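Local coordinates for glycosylation Associate Protein 2 (Streptococcus agalactiae serotype V, PDB 6OYC), which probably acts in the accessory Sec system, as part of a Gap123 complex linked to glycosylation and secretion of a GspB-like substrate, at residues E308-F313 / L325-R330; R120-G125 / G264-F269. One frame throughout, in Å; residues are numbered along the deposited sequence.

Contact 1: residues E308-F313 / L325-R330; sequences EGFEGF and LICDPR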
loop_
_atom_site.group_PDB
_atom_site.type_symbol
_atom_site.label_atom_id
_atom_site.label_comp_id
_atom_site.label_asym_id
_atom_site.label_seq_id
_atom_site.Cartn_x
_atom_site.Cartn_y
_atom_site.Cartn_z
ATOM N N GLU B 308 -4.030 7.517 2.314
ATOM C CA GLU B 308 -3.596 6.241 1.766
ATOM C C GLU B 308 -2.330 5.733 2.462
ATOM O O GLU B 308 -1.643 6.470 3.176
ATOM C CB GLU B 308 -3.389 6.375 0.257
ATOM C CG GLU B 308 -4.636 6.898 -0.431
ATOM C CD GLU B 308 -4.600 6.726 -1.939
ATOM O OE1 GLU B 308 -3.546 6.298 -2.497
ATOM O OE2 GLU B 308 -5.641 7.029 -2.569
ATOM N N GLY B 309 -2.036 4.451 2.257
ATOM C CA GLY B 309 -0.829 3.829 2.770
ATOM C C GLY B 309 -1.136 2.637 3.663
ATOM O O GLY B 309 -2.289 2.282 3.904
ATOM N N PHE B 310 -0.061 2.010 4.147
ATOM C CA PHE B 310 -0.183 0.820 4.994
ATOM C C PHE B 310 -0.388 1.184 6.457
ATOM O O PHE B 310 0.295 2.059 7.000
ATOM C CB PHE B 310 1.061 -0.053 4.891
ATOM C CG PHE B 310 1.341 -0.547 3.515
ATOM C CD1 PHE B 310 0.627 -1.621 2.993
ATOM C CD2 PHE B 310 2.323 0.054 2.742
ATOM C CE1 PHE B 310 0.872 -2.080 1.714
ATOM C CE2 PHE B 310 2.587 -0.398 1.462
ATOM C CZ PHE B 310 1.864 -1.479 0.940
ATOM N N GLU B 311 -1.321 0.486 7.095
ATOM C CA GLU B 311 -1.476 0.498 8.541
ATOM C C GLU B 311 -0.626 -0.587 9.188
ATOM O O GLU B 311 -0.430 -1.668 8.623
ATOM C CB GLU B 311 -2.924 0.244 8.929
ATOM C CG GLU B 311 -3.714 1.453 9.256
ATOM C CD GLU B 311 -5.087 1.088 9.775
ATOM O OE1 GLU B 311 -5.360 -0.129 9.985
ATOM O OE2 GLU B 311 -5.890 2.023 9.965
ATOM N N GLY B 312 -0.148 -0.302 10.400
ATOM C CA GLY B 312 0.410 -1.343 11.244
ATOM C C GLY B 312 1.830 -1.753 10.947
ATOM O O GLY B 312 2.218 -2.869 11.302
ATOM N N PHE B 313 2.623 -0.887 10.313
ATOM C CA PHE B 313 4.030 -1.196 10.072
ATOM C C PHE B 313 4.776 -1.455 11.377
ATOM O O PHE B 313 5.429 -2.489 11.549
ATOM C CB PHE B 313 4.687 -0.047 9.313
ATOM C CG PHE B 313 6.150 -0.270 9.004
ATOM C CD1 PHE B 313 6.534 -1.098 7.958
ATOM C CD2 PHE B 313 7.132 0.355 9.755
ATOM C CE1 PHE B 313 7.867 -1.293 7.655
ATOM C CE2 PHE B 313 8.479 0.161 9.472
ATOM C CZ PHE B 313 8.848 -0.666 8.416
ATOM N N LEU B 325 2.015 -6.496 4.792
ATOM C CA LEU B 325 0.932 -5.533 4.954
ATOM C C LEU B 325 0.156 -5.410 3.650
ATOM O O LEU B 325 0.731 -5.492 2.562
ATOM C CB LEU B 325 1.463 -4.166 5.369
ATOM C CG LEU B 325 2.570 -4.156 6.419
ATOM C CD1 LEU B 325 3.037 -2.717 6.633
ATOM C CD2 LEU B 325 2.077 -4.790 7.730
ATOM N N ILE B 326 -1.156 -5.226 3.765
ATOM C CA ILE B 326 -2.061 -5.089 2.628
ATOM C C ILE B 326 -2.994 -3.922 2.927
ATOM O O ILE B 326 -3.606 -3.874 4.001
ATOM C CB ILE B 326 -2.863 -6.384 2.376
ATOM C CG1 ILE B 326 -1.976 -7.624 2.604
ATOM C CG2 ILE B 326 -3.481 -6.387 0.978
ATOM C CD1 ILE B 326 -2.532 -8.914 2.058
ATOM N N CYS B 327 -3.103 -2.985 1.988
ATOM C CA CYS B 327 -4.025 -1.864 2.121
ATOM C C CYS B 327 -4.810 -1.693 0.824
ATOM O O CYS B 327 -4.379 -2.126 -0.249
ATOM C CB CYS B 327 -3.298 -0.560 2.463
ATOM S SG CYS B 327 -2.216 0.014 1.135
ATOM N N ASP B 328 -5.971 -1.061 0.948
ATOM C CA ASP B 328 -6.934 -0.929 -0.148
ATOM C C ASP B 328 -7.265 0.550 -0.294
ATOM O O ASP B 328 -7.989 1.110 0.555
ATOM C CB ASP B 328 -8.179 -1.766 0.138
ATOM C CG ASP B 328 -9.278 -1.562 -0.874
ATOM O OD1 ASP B 328 -9.067 -0.824 -1.862
ATOM O OD2 ASP B 328 -10.371 -2.155 -0.681
ATOM N N PRO B 329 -6.746 1.227 -1.313
ATOM C CA PRO B 329 -6.913 2.684 -1.410
ATOM C C PRO B 329 -8.158 3.145 -2.155
ATOM O O PRO B 329 -8.248 4.335 -2.454
ATOM C CB PRO B 329 -5.655 3.096 -2.190
ATOM C CG PRO B 329 -5.484 1.949 -3.181
ATOM C CD PRO B 329 -5.871 0.696 -2.381
ATOM N N ARG B 330 -9.095 2.262 -2.481
ATOM C CA ARG B 330 -10.219 2.630 -3.332
ATOM C C ARG B 330 -11.275 3.418 -2.555
ATOM O O ARG B 330 -11.298 3.432 -1.320
ATOM C CB ARG B 330 -10.842 1.377 -3.958
ATOM C CG ARG B 330 -9.871 0.605 -4.867
ATOM C CD ARG B 330 -10.407 -0.776 -5.242
ATOM N NE ARG B 330 -10.626 -1.604 -4.055
ATOM C CZ ARG B 330 -11.398 -2.688 -4.020
ATOM N NH1 ARG B 330 -12.029 -3.101 -5.112
ATOM N NH2 ARG B 330 -11.538 -3.366 -2.888
#
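Phe310 lays one face of its ring over the sulfur of Cys327, with SG 4.1 Å from the ring centroid and 27° off the ring normal, a Cys sulfur-aromatic contact. The ring also leans on Leu325: Phe310 CD1 packs on Leu325 CB at 3.6 Å, and Phe310 CE1 approaches Leu325 O obliquely at 3.5 Å. The first torsion of Cys327 (chi1 66°) sets SG between the backbone N and the carbonyl carbon, where it meets the Phe310 ring. Beside it, Cys327 CB comes within 3.3 Å of Gly309 O. Leu325 divides its branches: Leu325 CD1 lies 3.7 Å from Phe310 CB and also meets Phe313, near the plane of its ring, while Leu325 CD2 reaches the carbonyls of Glu311 and Gly312. At the other end, Glu308 CD sits 3.8 Å from Pro329 CB. Glu308 looks elsewhere for polar partners, OE1 forming a salt bridge with Arg260 and OE2 a hydrogen bond with His258.

The two segments run in nearly opposite directions (171° between them), pairing Glu308 with Pro329 and Phe310 with Cys327. Residues 308-313 lead from strand 297-301 into helix 313-318, with Gly312 at its N-cap, and 325-327 end the neighbouring parallel strand; the whole is a beta-alpha-beta unit of the mixed sheet, consistent with an alpha/beta-hydrolase-like domain. The segments share no hydrogen bond, so van der Waals and sulfur-aromatic packing joins loop to strand, and the buried charge of Glu308 is probably offset by the salt bridge to Arg260, with His258 holding the other oxygen.

Contact 2: residues R120-G125 / G264-F269; sequences RQFYKG and GGLGTF. With GOL (glycerol), chain N.
Gln121 NE2 is held by two acceptors. The stronger bond goes to Gly264 O, 3.0 Å away and nearly straight (171°), with the acceptor in the amide plane of Gln121; seen from the carbonyl, however, NE2 stands 38° above the Gly264 plane. The second, a weak bond of 3.3 Å, runs from Gln121 NE2 to O2 of a glycerol that probably came from the crystallisation liquor. That molecule spans the contact, because its O3 also donates to Gly265 O at 3.2 Å. A further approach, glycerol O1 to Gln121 OE1, measures 2.5 Å, short enough for its exact length to be doubtful.

Leu266 CD1 lies over one face of the Gln121 amide, the two side chains being set obliquely to each other. Leu266 CD1 touches Gln121 CD at 3.6 Å and also meets Gln121 CB. The other branch turns to the helix backbone, Leu266 CD2 coming 3.3 Å from Gln121 O. Leu266 CD2 also lies 4.4 Å from Phe122 CD1, at the edge of that ring. The Gln121 chain, extended beyond CG, carries its amide over the leucine to the loop. Gly125 lacks a CB, which at this backbone would come too close to both Leu266 CD2 and Gln121 O.

Helix 115-125, which follows the parallel sheet of the N-terminal region, thus meets the loop that leaves strand 251-262. Arg263 adds a hydrogen bond to Gly125 O, and Phe87 stacks edge-to-face on Phe122. The contact therefore combines one directional amide-to-carbonyl bond with a leucine packed against aliphatic and backbone atoms; the glycerol, probably an additive, occupies polar groups of Gln121 and Gly265 and is no evidence of a natural ligand.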
loop_
_atom_site.group_PDB
_atom_site.type_symbol
_atom_site.label_atom_id
_atom_site.label_comp_id
_atom_site.label_asym_id
_atom_site.label_seq_id
_atom_site.Cartn_x
_atom_site.Cartn_y
_atom_site.Cartn_z
ATOM N N ARG B 120 19.287 9.702 -9.231
ATOM C CA ARG B 120 18.053 10.478 -9.128
ATOM C C ARG B 120 17.038 9.781 -8.226
ATOM O O ARG B 120 16.361 10.431 -7.420
ATOM C CB ARG B 120 17.468 10.702 -10.529
ATOM C CG ARG B 120 16.458 11.824 -10.636
ATOM C CD ARG B 120 17.128 13.158 -10.347
ATOM N NE ARG B 120 16.264 14.319 -10.560
ATOM C CZ ARG B 120 16.591 15.552 -10.169
ATOM N NH1 ARG B 120 17.748 15.766 -9.547
ATOM N NH2 ARG B 120 15.767 16.563 -10.389
ATOM N N GLN B 121 16.920 8.455 -8.352
ATOM C CA GLN B 121 16.005 7.688 -7.505
ATOM C C GLN B 121 16.407 7.759 -6.034
ATOM O O GLN B 121 15.553 7.900 -5.152
ATOM C CB GLN B 121 15.960 6.230 -7.957
ATOM C CG GLN B 121 15.321 6.003 -9.315
ATOM C CD GLN B 121 15.484 4.552 -9.786
ATOM O OE1 GLN B 121 16.584 4.005 -9.787
ATOM N NE2 GLN B 121 14.386 3.931 -10.172
ATOM N N PHE B 122 17.700 7.617 -5.745
ATOM C CA PHE B 122 18.179 7.870 -4.388
ATOM C C PHE B 122 17.739 9.259 -3.925
ATOM O O PHE B 122 17.101 9.419 -2.869
ATOM C CB PHE B 122 19.712 7.752 -4.337
ATOM C CG PHE B 122 20.237 6.336 -4.350
ATOM C CD1 PHE B 122 19.369 5.243 -4.328
ATOM C CD2 PHE B 122 21.612 6.098 -4.359
ATOM C CE1 PHE B 122 19.878 3.926 -4.322
ATOM C CE2 PHE B 122 22.128 4.796 -4.363
ATOM C CZ PHE B 122 21.262 3.714 -4.351
ATOM N N TYR B 123 18.055 10.277 -4.735
ATOM C CA TYR B 123 17.821 11.665 -4.342
ATOM C C TYR B 123 16.360 11.914 -3.970
ATOM O O TYR B 123 16.071 12.646 -3.021
ATOM C CB TYR B 123 18.238 12.601 -5.477
ATOM C CG TYR B 123 18.407 14.039 -5.039
ATOM C CD1 TYR B 123 19.186 14.350 -3.933
ATOM C CD2 TYR B 123 17.800 15.082 -5.730
ATOM C CE1 TYR B 123 19.363 15.644 -3.522
ATOM C CE2 TYR B 123 17.975 16.403 -5.320
ATOM C CZ TYR B 123 18.758 16.666 -4.208
ATOM O OH TYR B 123 18.951 17.943 -3.766
ATOM N N LYS B 124 15.421 11.312 -4.689
ATOM C CA LYS B 124 14.028 11.683 -4.480
ATOM C C LYS B 124 13.157 10.530 -4.016
ATOM O O LYS B 124 11.947 10.722 -3.853
ATOM C CB LYS B 124 13.463 12.324 -5.756
ATOM C CG LYS B 124 14.111 13.707 -6.029
ATOM C CD LYS B 124 13.214 14.628 -6.849
ATOM C CE LYS B 124 13.888 15.989 -7.088
ATOM N NZ LYS B 124 13.069 16.887 -7.994
ATOM N N GLY B 125 13.744 9.354 -3.744
ATOM C CA GLY B 125 12.948 8.176 -3.452
ATOM C C GLY B 125 13.223 7.496 -2.128
ATOM O O GLY B 125 12.625 6.454 -1.852
ATOM N N GLY B 264 9.735 6.831 -7.535
ATOM C CA GLY B 264 10.333 6.672 -8.840
ATOM C C GLY B 264 10.756 5.267 -9.183
ATOM O O GLY B 264 11.611 5.089 -10.053
ATOM N N GLY B 265 10.198 4.259 -8.517
ATOM C CA GLY B 265 10.613 2.876 -8.733
ATOM C C GLY B 265 11.150 2.159 -7.506
ATOM O O GLY B 265 11.253 0.930 -7.529
ATOM N N LEU B 266 11.484 2.858 -6.425
ATOM C CA LEU B 266 12.046 2.243 -5.230
ATOM C C LEU B 266 10.993 1.734 -4.251
ATOM O O LEU B 266 11.361 1.187 -3.202
ATOM C CB LEU B 266 12.961 3.245 -4.519
ATOM C CG LEU B 266 14.392 3.425 -5.028
ATOM C CD1 LEU B 266 14.522 3.294 -6.525
ATOM C CD2 LEU B 266 14.992 4.742 -4.506
ATOM N N GLY B 267 9.706 1.910 -4.547
ATOM C CA GLY B 267 8.652 1.340 -3.729
ATOM C C GLY B 267 7.363 2.150 -3.699
ATOM O O GLY B 267 7.380 3.387 -3.672
ATOM N N THR B 268 6.233 1.452 -3.682
ATOM C CA THR B 268 4.941 2.103 -3.531
ATOM C C THR B 268 4.674 2.383 -2.058
ATOM O O THR B 268 4.695 1.464 -1.227
ATOM C CB THR B 268 3.831 1.225 -4.116
ATOM O OG1 THR B 268 4.087 0.992 -5.513
ATOM C CG2 THR B 268 2.476 1.911 -3.953
ATOM N N PHE B 269 4.404 3.654 -1.745
ATOM C CA PHE B 269 4.204 4.139 -0.376
ATOM C C PHE B 269 5.501 4.003 0.408
ATOM O O PHE B 269 6.195 4.999 0.629
ATOM C CB PHE B 269 3.056 3.411 0.347
ATOM C CG PHE B 269 1.694 3.682 -0.234
ATOM C CD1 PHE B 269 1.284 4.990 -0.527
ATOM C CD2 PHE B 269 0.805 2.635 -0.473
ATOM C CE1 PHE B 269 0.008 5.244 -1.050
ATOM C CE2 PHE B 269 -0.477 2.881 -1.017
ATOM C CZ PHE B 269 -0.870 4.184 -1.300
HETATM C C1 GOL N . 16.410 0.435 -9.259
HETATM O O1 GOL N . 16.783 1.508 -10.072
HETATM C C2 GOL N . 14.915 0.576 -8.985
HETATM O O2 GOL N . 14.173 0.666 -10.157
HETATM C C3 GOL N . 14.563 -0.667 -8.102
HETATM O O3 GOL N . 13.370 -1.191 -8.603
#

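From the N terminus, the chain first builds the five-stranded parallel sheet and ends that region with helix 115-125. It then makes a long excursion, mostly strand, through the antiparallel sheets, and contact 2 closes this loop when residues 264-269 return to the helix. The mixed sheet follows, and contact 1 closes a much shorter loop within it, through helix 313-318. The two loops are therefore in series, neither nested nor crossed. Although their centres are about 19 Å apart, they touch: Phe269 CZ lies 3.6 Å from Glu308 OE1, and Phe310 CE2 lies 3.9 Å from Thr268 O. Segment 264-269 thus connects helix 115-125 with the mixed-sheet region.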